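Side-chain contacts in FHA domain-containing protein DDL (Arabidopsis thaliana, PDB 3VPY), which probably recognises phosphothreonine-bearing partners such as Dicer-like1 through the conserved cleft of its forkhead-associated (FHA) domain: residues 40-45 against 51-56; 85-90 against 117-122; 61-66 against 94-99. All blocks are in the same frame, centred on the assembly; numbering follows the deposited sequence.

Interaction 1: 40-45 against 51-56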
loop_
_atom_site.group_PDB
_atom_site.type_symbol
_atom_site.label_atom_id
_atom_site.label_comp_id
_atom_site.label_asym_id
_atom_site.label_seq_id
_atom_site.Cartn_x
_atom_site.Cartn_y
_atom_site.Cartn_z
ATOM N N TYR A 40 0.219 -0.700 7.611
ATOM C CA TYR A 40 0.715 0.666 7.754
ATOM C C TYR A 40 -0.429 1.671 7.841
ATOM O O TYR A 40 -1.226 1.800 6.911
ATOM C CB TYR A 40 1.637 1.045 6.587
ATOM C CG TYR A 40 2.980 0.341 6.621
ATOM C CD1 TYR A 40 4.081 0.930 7.229
ATOM C CD2 TYR A 40 3.138 -0.923 6.051
ATOM C CE1 TYR A 40 5.328 0.266 7.269
ATOM C CE2 TYR A 40 4.362 -1.581 6.089
ATOM C CZ TYR A 40 5.463 -0.974 6.697
ATOM O OH TYR A 40 6.698 -1.603 6.736
ATOM N N LEU A 41 -0.494 2.382 8.965
ATOM C CA LEU A 41 -1.492 3.429 9.167
ATOM C C LEU A 41 -0.985 4.774 8.678
ATOM O O LEU A 41 0.087 5.216 9.075
ATOM C CB LEU A 41 -1.854 3.527 10.655
ATOM C CG LEU A 41 -2.798 4.661 11.045
ATOM C CD1 LEU A 41 -4.161 4.528 10.346
ATOM C CD2 LEU A 41 -2.966 4.700 12.556
ATOM N N PHE A 42 -1.776 5.417 7.820
ATOM C CA PHE A 42 -1.506 6.778 7.344
ATOM C C PHE A 42 -2.463 7.734 8.030
ATOM O O PHE A 42 -3.675 7.505 8.057
ATOM C CB PHE A 42 -1.757 6.865 5.845
ATOM C CG PHE A 42 -0.823 6.008 5.031
ATOM C CD1 PHE A 42 0.264 6.593 4.373
ATOM C CD2 PHE A 42 -1.009 4.628 4.945
ATOM C CE1 PHE A 42 1.147 5.801 3.614
ATOM C CE2 PHE A 42 -0.118 3.806 4.213
ATOM C CZ PHE A 42 0.958 4.397 3.540
ATOM N N GLY A 43 -1.932 8.827 8.556
ATOM C CA GLY A 43 -2.805 9.800 9.181
ATOM C C GLY A 43 -2.081 10.996 9.725
ATOM O O GLY A 43 -0.846 11.010 9.807
ATOM N N ARG A 44 -2.865 12.011 10.066
ATOM C CA ARG A 44 -2.303 13.270 10.574
ATOM C C ARG A 44 -1.826 13.164 12.025
ATOM O O ARG A 44 -0.980 13.958 12.470
ATOM C CB ARG A 44 -3.329 14.392 10.403
ATOM C CG ARG A 44 -2.728 15.768 10.061
ATOM C CD ARG A 44 -3.809 16.853 10.025
ATOM N NE ARG A 44 -4.280 17.133 11.396
ATOM C CZ ARG A 44 -5.433 16.711 11.912
ATOM N NH1 ARG A 44 -6.320 16.038 11.177
ATOM N NH2 ARG A 44 -5.712 16.979 13.176
ATOM N N GLU A 45 -2.349 12.184 12.763
ATOM C CA GLU A 45 -1.994 12.035 14.185
ATOM C C GLU A 45 -0.654 11.308 14.357
ATOM O O GLU A 45 -0.577 10.095 14.258
ATOM C CB GLU A 45 -3.118 11.325 14.944
ATOM C CG GLU A 45 -2.857 11.187 16.437
ATOM C CD GLU A 45 -4.075 10.708 17.204
ATOM O OE1 GLU A 45 -5.160 10.570 16.596
ATOM O OE2 GLU A 45 -3.944 10.451 18.422
ATOM N N ILE A 51 2.951 6.253 8.999
ATOM C CA ILE A 51 3.422 7.200 7.995
ATOM C C ILE A 51 2.595 8.465 8.150
ATOM O O ILE A 51 1.415 8.453 7.895
ATOM C CB ILE A 51 3.349 6.597 6.580
ATOM C CG1 ILE A 51 4.365 5.437 6.461
ATOM C CG2 ILE A 51 3.658 7.679 5.509
ATOM C CD1 ILE A 51 4.166 4.549 5.222
ATOM N N PRO A 52 3.212 9.556 8.630
ATOM C CA PRO A 52 2.369 10.708 8.935
ATOM C C PRO A 52 1.973 11.420 7.651
ATOM O O PRO A 52 2.779 11.524 6.719
ATOM C CB PRO A 52 3.262 11.593 9.828
ATOM C CG PRO A 52 4.653 11.140 9.568
ATOM C CD PRO A 52 4.642 9.810 8.865
ATOM N N THR A 53 0.719 11.850 7.586
ATOM C CA THR A 53 0.218 12.641 6.475
ATOM C C THR A 53 -0.153 13.999 7.051
ATOM O O THR A 53 -1.276 14.224 7.523
ATOM C CB THR A 53 -0.991 11.964 5.792
ATOM O OG1 THR A 53 -2.043 11.776 6.762
ATOM C CG2 THR A 53 -0.559 10.635 5.200
ATOM N N ASP A 54 0.817 14.904 7.035
ATOM C CA ASP A 54 0.711 16.156 7.784
ATOM C C ASP A 54 -0.214 17.214 7.163
ATOM O O ASP A 54 -0.601 18.161 7.839
ATOM C CB ASP A 54 2.111 16.746 7.997
ATOM C CG ASP A 54 2.957 15.939 8.989
ATOM O OD1 ASP A 54 2.414 15.342 9.954
ATOM O OD2 ASP A 54 4.197 15.930 8.814
ATOM N N HIS A 55 -0.540 17.069 5.886
ATOM C CA HIS A 55 -1.365 18.084 5.215
ATOM C C HIS A 55 -2.693 18.297 5.971
ATOM O O HIS A 55 -3.314 17.327 6.419
ATOM C CB HIS A 55 -1.630 17.697 3.758
ATOM C CG HIS A 55 -2.184 18.821 2.942
ATOM N ND1 HIS A 55 -3.539 19.025 2.762
ATOM C CD2 HIS A 55 -1.562 19.836 2.298
ATOM C CE1 HIS A 55 -3.725 20.107 2.032
ATOM N NE2 HIS A 55 -2.540 20.619 1.737
ATOM N N PRO A 56 -3.104 19.558 6.166
ATOM C CA PRO A 56 -4.292 19.806 6.981
ATOM C C PRO A 56 -5.601 19.211 6.426
ATOM O O PRO A 56 -6.581 19.135 7.149
ATOM C CB PRO A 56 -4.351 21.347 7.078
ATOM C CG PRO A 56 -3.490 21.843 5.995
ATOM C CD PRO A 56 -2.442 20.808 5.753
HETATM O O HOH W 1 0.700 15.863 11.695
#
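Phe42 pairs with Ile51 and Gly43 with Pro52 as parallel bridge partners, held by hydrogen bonds from Ile51 N to Leu41 O (3.0 Å) and from Thr53 N to Gly43 O (2.8 Å), with a weak one from Gly43 N to Ile51 O. Phe42 and Ile51 project together from one face of this pairing, ring against aliphatic branch. With its CG anti to the carbonyl carbon (chi1 -64°), the phenyl ring runs along the isoleucine: Phe42 CD1 meets Ile51 CG2 at 3.7 Å, and Phe42 CZ meets Ile51 CD1 at 3.6 Å. The same methyl, Ile51 CD1, touches Tyr40 CD1 at 4.1 Å, while Thr53 CG2 sits at the edge of the Phe42 ring. Beyond the strand ends, Arg44 CG rests on Thr53 O (3.3 Å), and the guanidinium reaches onward to Cys58 O. A water bridges Arg44 O and Asp54 OD1, and the aspartate also forms a salt bridge with Arg46. Gly43 and Arg44 match the Gly-Arg pair characteristic of FHA domains. Strand 39-43 lies between edge strand 51-52 and strand 63-73, the backbone of Phe42 bonding to His62 and Ala63, and its ring meets Phe119 of strand 116-119 across the sandwich.

Interaction 2: 85-90 against 117-122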
loop_
_atom_site.group_PDB
_atom_site.type_symbol
_atom_site.label_atom_id
_atom_site.label_comp_id
_atom_site.label_asym_id
_atom_site.label_seq_id
_atom_site.Cartn_x
_atom_site.Cartn_y
_atom_site.Cartn_z
ATOM N N PRO A 85 -0.647 -6.214 -1.054
ATOM C CA PRO A 85 -1.082 -4.969 -0.417
ATOM C C PRO A 85 -2.495 -4.578 -0.817
ATOM O O PRO A 85 -2.838 -4.664 -1.998
ATOM C CB PRO A 85 -0.098 -3.926 -0.957
ATOM C CG PRO A 85 0.277 -4.447 -2.327
ATOM C CD PRO A 85 0.220 -5.970 -2.231
ATOM N N TYR A 86 -3.289 -4.154 0.175
ATOM C CA TYR A 86 -4.639 -3.585 -0.043
ATOM C C TYR A 86 -4.756 -2.271 0.701
ATOM O O TYR A 86 -4.279 -2.167 1.830
ATOM C CB TYR A 86 -5.725 -4.536 0.498
ATOM C CG TYR A 86 -5.745 -5.801 -0.286
ATOM C CD1 TYR A 86 -6.737 -6.046 -1.243
ATOM C CD2 TYR A 86 -4.751 -6.772 -0.087
ATOM C CE1 TYR A 86 -6.710 -7.238 -2.004
ATOM C CE2 TYR A 86 -4.715 -7.938 -0.823
ATOM C CZ TYR A 86 -5.688 -8.166 -1.783
ATOM O OH TYR A 86 -5.617 -9.329 -2.494
ATOM N N ILE A 87 -5.373 -1.273 0.096
ATOM C CA ILE A 87 -5.578 -0.012 0.825
ATOM C C ILE A 87 -7.027 0.048 1.310
ATOM O O ILE A 87 -7.923 -0.479 0.645
ATOM C CB ILE A 87 -5.201 1.226 -0.041
ATOM C CG1 ILE A 87 -5.163 2.509 0.793
ATOM C CG2 ILE A 87 -6.162 1.380 -1.242
ATOM C CD1 ILE A 87 -4.419 3.626 0.116
HETATM N N MSE A 88 -7.252 0.689 2.458
HETATM C CA MSE A 88 -8.607 0.912 2.943
HETATM C C MSE A 88 -8.687 2.316 3.531
HETATM O O MSE A 88 -7.884 2.678 4.404
HETATM C CB MSE A 88 -9.006 -0.136 3.998
HETATM C CG MSE A 88 -10.400 0.097 4.505
HETATM SE SE MSE A 88 -11.029 -1.263 5.767
HETATM C CE MSE A 88 -11.564 -2.681 4.589
ATOM N N ASP A 89 -9.631 3.104 3.025
ATOM C CA ASP A 89 -9.885 4.419 3.587
ATOM C C ASP A 89 -10.761 4.272 4.831
ATOM O O ASP A 89 -11.722 3.495 4.845
ATOM C CB ASP A 89 -10.538 5.334 2.573
ATOM C CG ASP A 89 -10.900 6.668 3.161
ATOM O OD1 ASP A 89 -10.085 7.602 3.038
ATOM O OD2 ASP A 89 -11.965 6.788 3.778
ATOM N N LEU A 90 -10.452 5.048 5.867
ATOM C CA LEU A 90 -11.118 4.852 7.153
ATOM C C LEU A 90 -12.263 5.832 7.356
ATOM O O LEU A 90 -12.541 6.251 8.494
ATOM C CB LEU A 90 -10.108 4.927 8.315
ATOM C CG LEU A 90 -8.920 3.963 8.182
ATOM C CD1 LEU A 90 -7.880 4.192 9.265
ATOM C CD2 LEU A 90 -9.404 2.531 8.259
ATOM N N ILE A 117 -0.932 7.064 -5.116
ATOM C CA ILE A 117 -1.844 7.232 -3.996
ATOM C C ILE A 117 -1.779 8.664 -3.501
ATOM O O ILE A 117 -0.690 9.235 -3.372
ATOM C CB ILE A 117 -1.441 6.287 -2.864
ATOM C CG1 ILE A 117 -1.459 4.844 -3.386
ATOM C CG2 ILE A 117 -2.369 6.447 -1.677
ATOM C CD1 ILE A 117 -0.805 3.850 -2.452
ATOM N N LYS A 118 -2.944 9.223 -3.197
ATOM C CA LYS A 118 -3.021 10.578 -2.631
ATOM C C LYS A 118 -4.074 10.590 -1.549
ATOM O O LYS A 118 -5.157 10.018 -1.740
ATOM C CB LYS A 118 -3.407 11.586 -3.706
ATOM C CG LYS A 118 -3.468 13.038 -3.228
ATOM C CD LYS A 118 -4.127 13.893 -4.297
ATOM C CE LYS A 118 -3.979 15.353 -4.031
ATOM N NZ LYS A 118 -3.918 16.100 -5.340
ATOM N N PHE A 119 -3.772 11.267 -0.442
ATOM C CA PHE A 119 -4.712 11.361 0.666
ATOM C C PHE A 119 -5.273 12.769 0.697
ATOM O O PHE A 119 -4.523 13.753 0.700
ATOM C CB PHE A 119 -4.016 10.992 1.994
ATOM C CG PHE A 119 -3.359 9.640 1.971
ATOM C CD1 PHE A 119 -4.140 8.470 1.966
ATOM C CD2 PHE A 119 -1.966 9.515 1.954
ATOM C CE1 PHE A 119 -3.534 7.180 1.940
ATOM C CE2 PHE A 119 -1.351 8.244 1.919
ATOM C CZ PHE A 119 -2.151 7.068 1.909
ATOM N N GLY A 120 -6.601 12.857 0.729
ATOM C CA GLY A 120 -7.310 14.112 0.755
ATOM C C GLY A 120 -6.907 15.051 -0.365
ATOM O O GLY A 120 -6.830 14.649 -1.530
ATOM N N ASN A 121 -6.617 16.297 0.004
ATOM C CA ASN A 121 -6.191 17.319 -0.953
ATOM C C ASN A 121 -4.720 17.676 -0.765
ATOM O O ASN A 121 -4.285 18.815 -1.033
ATOM C CB ASN A 121 -7.080 18.549 -0.795
ATOM C CG ASN A 121 -8.549 18.209 -0.928
ATOM O OD1 ASN A 121 -9.384 18.620 -0.106
ATOM N ND2 ASN A 121 -8.880 17.438 -1.974
ATOM N N SER A 122 -3.969 16.683 -0.298
ATOM C CA SER A 122 -2.565 16.859 0.024
ATOM C C SER A 122 -1.756 17.272 -1.213
ATOM O O SER A 122 -2.099 16.918 -2.341
ATOM C CB SER A 122 -1.993 15.581 0.668
ATOM O OG SER A 122 -0.629 15.768 0.978
#
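Ile87 and Ile117 meet end on, methyl to methyl, from strands of the two facing sheets, the Ile87 CA and Ile117 CA atoms 9.5 Å apart. From CB of Ile87, which is too far back to touch segment 117-122, the side chain forks. The short branch, CG2, is wedged between the backbone N and the carbonyl carbon and packs instead against Ile98 of strand 96-98. The long branch leaves with CG1 anti to the backbone N (chi1 -169°), passing close to Val64 O, and stays extended through chi2 (163°), which carries CD1 out into the space between the sheets. There this one methyl makes the whole contact: Ile87 CD1 meets Ile117 CG2 at 3.9 Å and Phe119 CE1 at 4.1 Å, the phenyl ring crossing the isoleucine at an angle. Thr96 of strand 96-98 adds its own methyl beside Ile87 CD1. Ile87, Ile117 and Phe119 meet through buried hydrocarbon alone, so cohesion between the segments rests on dispersion and the exclusion of water, and depends on fit rather than on bond direction.

Interaction 3: 61-66 against 94-99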
loop_
_atom_site.group_PDB
_atom_site.type_symbol
_atom_site.label_atom_id
_atom_site.label_comp_id
_atom_site.label_asym_id
_atom_site.label_seq_id
_atom_site.Cartn_x
_atom_site.Cartn_y
_atom_site.Cartn_z
ATOM N N GLN A 61 -6.662 9.603 11.500
ATOM C CA GLN A 61 -6.427 8.256 10.981
ATOM C C GLN A 61 -7.163 8.156 9.641
ATOM O O GLN A 61 -8.406 8.114 9.587
ATOM C CB GLN A 61 -6.950 7.198 11.967
ATOM C CG GLN A 61 -6.310 7.259 13.351
ATOM C CD GLN A 61 -6.795 6.150 14.273
ATOM O OE1 GLN A 61 -6.848 4.992 13.874
ATOM N NE2 GLN A 61 -7.113 6.500 15.518
ATOM N N HIS A 62 -6.390 8.152 8.562
ATOM C CA HIS A 62 -6.934 8.435 7.245
ATOM C C HIS A 62 -7.148 7.154 6.460
ATOM O O HIS A 62 -8.238 6.918 5.955
ATOM C CB HIS A 62 -5.987 9.356 6.467
ATOM C CG HIS A 62 -6.647 10.108 5.359
ATOM N ND1 HIS A 62 -6.994 9.552 4.148
ATOM C CD2 HIS A 62 -7.024 11.408 5.295
ATOM C CE1 HIS A 62 -7.541 10.480 3.382
ATOM N NE2 HIS A 62 -7.572 11.611 4.056
ATOM N N ALA A 63 -6.108 6.336 6.349
ATOM C CA ALA A 63 -6.169 5.124 5.516
ATOM C C ALA A 63 -5.163 4.127 6.060
ATOM O O ALA A 63 -4.196 4.515 6.732
ATOM C CB ALA A 63 -5.835 5.446 4.086
ATOM N N VAL A 64 -5.382 2.846 5.768
ATOM C CA VAL A 64 -4.373 1.828 6.058
ATOM C C VAL A 64 -3.971 1.100 4.759
ATOM O O VAL A 64 -4.785 0.948 3.849
ATOM C CB VAL A 64 -4.869 0.829 7.160
ATOM C CG1 VAL A 64 -6.091 0.000 6.705
ATOM C CG2 VAL A 64 -3.758 -0.078 7.608
ATOM N N ILE A 65 -2.711 0.715 4.659
ATOM C CA ILE A 65 -2.326 -0.312 3.682
ATOM C C ILE A 65 -2.132 -1.596 4.473
ATOM O O ILE A 65 -1.290 -1.659 5.388
ATOM C CB ILE A 65 -1.076 0.068 2.854
ATOM C CG1 ILE A 65 -1.448 1.207 1.895
ATOM C CG2 ILE A 65 -0.568 -1.159 2.064
ATOM C CD1 ILE A 65 -0.305 1.815 1.075
ATOM N N GLN A 66 -2.969 -2.585 4.140
ATOM C CA GLN A 66 -3.063 -3.834 4.866
ATOM C C GLN A 66 -2.579 -4.943 3.959
ATOM O O GLN A 66 -3.112 -5.089 2.849
ATOM C CB GLN A 66 -4.527 -4.104 5.228
ATOM C CG GLN A 66 -4.729 -5.460 5.890
ATOM C CD GLN A 66 -4.157 -5.494 7.291
ATOM O OE1 GLN A 66 -4.568 -4.707 8.154
ATOM N NE2 GLN A 66 -3.201 -6.390 7.530
ATOM N N ASN A 94 -12.012 13.858 3.322
ATOM C CA ASN A 94 -11.459 14.307 2.050
ATOM C C ASN A 94 -10.964 13.190 1.136
ATOM O O ASN A 94 -10.421 13.460 0.073
ATOM C CB ASN A 94 -10.401 15.395 2.320
ATOM C CG ASN A 94 -11.044 16.621 2.935
ATOM O OD1 ASN A 94 -10.560 17.207 3.924
ATOM N ND2 ASN A 94 -12.188 16.972 2.391
ATOM N N LYS A 95 -11.174 11.939 1.564
ATOM C CA LYS A 95 -11.047 10.768 0.682
ATOM C C LYS A 95 -9.619 10.282 0.456
ATOM O O LYS A 95 -8.638 10.967 0.791
ATOM C CB LYS A 95 -11.745 10.997 -0.678
ATOM C CG LYS A 95 -13.198 11.525 -0.582
ATOM C CD LYS A 95 -13.905 11.437 -1.909
ATOM C CE LYS A 95 -15.266 12.139 -1.886
ATOM N NZ LYS A 95 -15.665 12.520 -3.267
ATOM N N THR A 96 -9.515 9.079 -0.099
ATOM C CA THR A 96 -8.243 8.521 -0.520
ATOM C C THR A 96 -8.377 8.199 -1.993
ATOM O O THR A 96 -9.387 7.620 -2.397
ATOM C CB THR A 96 -7.922 7.228 0.259
ATOM O OG1 THR A 96 -7.714 7.558 1.639
ATOM C CG2 THR A 96 -6.649 6.529 -0.281
ATOM N N TYR A 97 -7.360 8.564 -2.776
ATOM C CA TYR A 97 -7.381 8.413 -4.249
ATOM C C TYR A 97 -6.321 7.429 -4.713
ATOM O O TYR A 97 -5.177 7.499 -4.274
ATOM C CB TYR A 97 -7.104 9.761 -4.923
ATOM C CG TYR A 97 -8.129 10.809 -4.620
ATOM C CD1 TYR A 97 -9.168 11.065 -5.505
ATOM C CD2 TYR A 97 -8.059 11.566 -3.448
ATOM C CE1 TYR A 97 -10.124 12.027 -5.238
ATOM C CE2 TYR A 97 -9.023 12.547 -3.167
ATOM C CZ TYR A 97 -10.049 12.776 -4.074
ATOM O OH TYR A 97 -10.990 13.752 -3.823
ATOM N N ILE A 98 -6.717 6.492 -5.580
ATOM C CA ILE A 98 -5.760 5.605 -6.226
ATOM C C ILE A 98 -5.828 5.962 -7.696
ATOM O O ILE A 98 -6.904 5.918 -8.310
ATOM C CB ILE A 98 -6.143 4.116 -6.095
ATOM C CG1 ILE A 98 -6.318 3.681 -4.646
ATOM C CG2 ILE A 98 -5.105 3.209 -6.782
ATOM C CD1 ILE A 98 -6.947 2.260 -4.593
ATOM N N ASN A 99 -4.693 6.333 -8.268
ATOM C CA ASN A 99 -4.682 6.731 -9.688
ATOM C C ASN A 99 -5.766 7.766 -10.015
ATOM O O ASN A 99 -6.519 7.642 -11.006
ATOM C CB ASN A 99 -4.759 5.469 -10.577
ATOM C CG ASN A 99 -3.617 4.498 -10.284
ATOM O OD1 ASN A 99 -2.483 4.919 -10.083
ATOM N ND2 ASN A 99 -3.924 3.219 -10.210
#
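The imidazole of His62 passes alongside Thr96, the two side chains running opposite ways, and their one polar link is a weak hydrogen bond from His62 ND1 to Thr96 OG1 (3.3 Å), bent to 123° at the hydrogen. The hydroxyl lies in the plane of the imidazole, at its edge. Ala63 completes the first shell: Ala63 CB comes within 3.7 Å of Thr96 OG1, its methyl turned toward strand 96-98.

Torsions on both sides set up the meeting. The imidazole swings out with CG roughly opposite the backbone N (chi1 -158°), while Thr96 places OG1 opposite its carbonyl carbon (chi1 -66°). A stronger partner fixes that hydroxyl, since Thr96 OG1 is also hydrogen-bonded to Asp89 OD1. The same carboxylate oxygen takes the hydroxyl of Ser92, so Asp89 acts as a second-shell anchor for both the loop and the threonine. With an alanine in place of His62, Thr96 OG1 would probably be left to Asp89 without its weak imidazole donor, and a gap would be likely to open beside Thr96 where the ring had been.

Further out, the backbone of His62 is tied to Phe42 on one side and to Leu90 on the other. His62 and Ala63 together face Phe42 in a classic beta bulge at the start of strand 63-73. His62 occupies the histidine position of the Ser-x-x-His signature of FHA domains, and Lys95, with positive phi, follows Asn94 where many relatives carry Asn-Gly. The arrangement is therefore characteristic of the FHA fold's loop end, where, as in relatives, this histidine probably braces the loops that form the phosphothreonine cleft.

In the fold
The three contacts occupy one half of the FHA sandwich but differ in kind. Interaction 1 is the only one made within a single sheet, a backbone-bonded parallel pairing that runs from a buried aromatic end to a partly exposed, charged and hydrated loop. Interactions 2 and 3 both bridge the two sheets, are buried, and have centres about 1 Å apart; their segments alternate along the chain. Where interaction 2 is wholly apolar, interaction 3 is mainly polar and lies toward the loops. The Asp89-Thr96 hydrogen bond joins those two, Phe42 against Phe119 joins 40-45 to 117-122, and Phe42 paired with His62 and Ala63 joins interaction 1 to interaction 3.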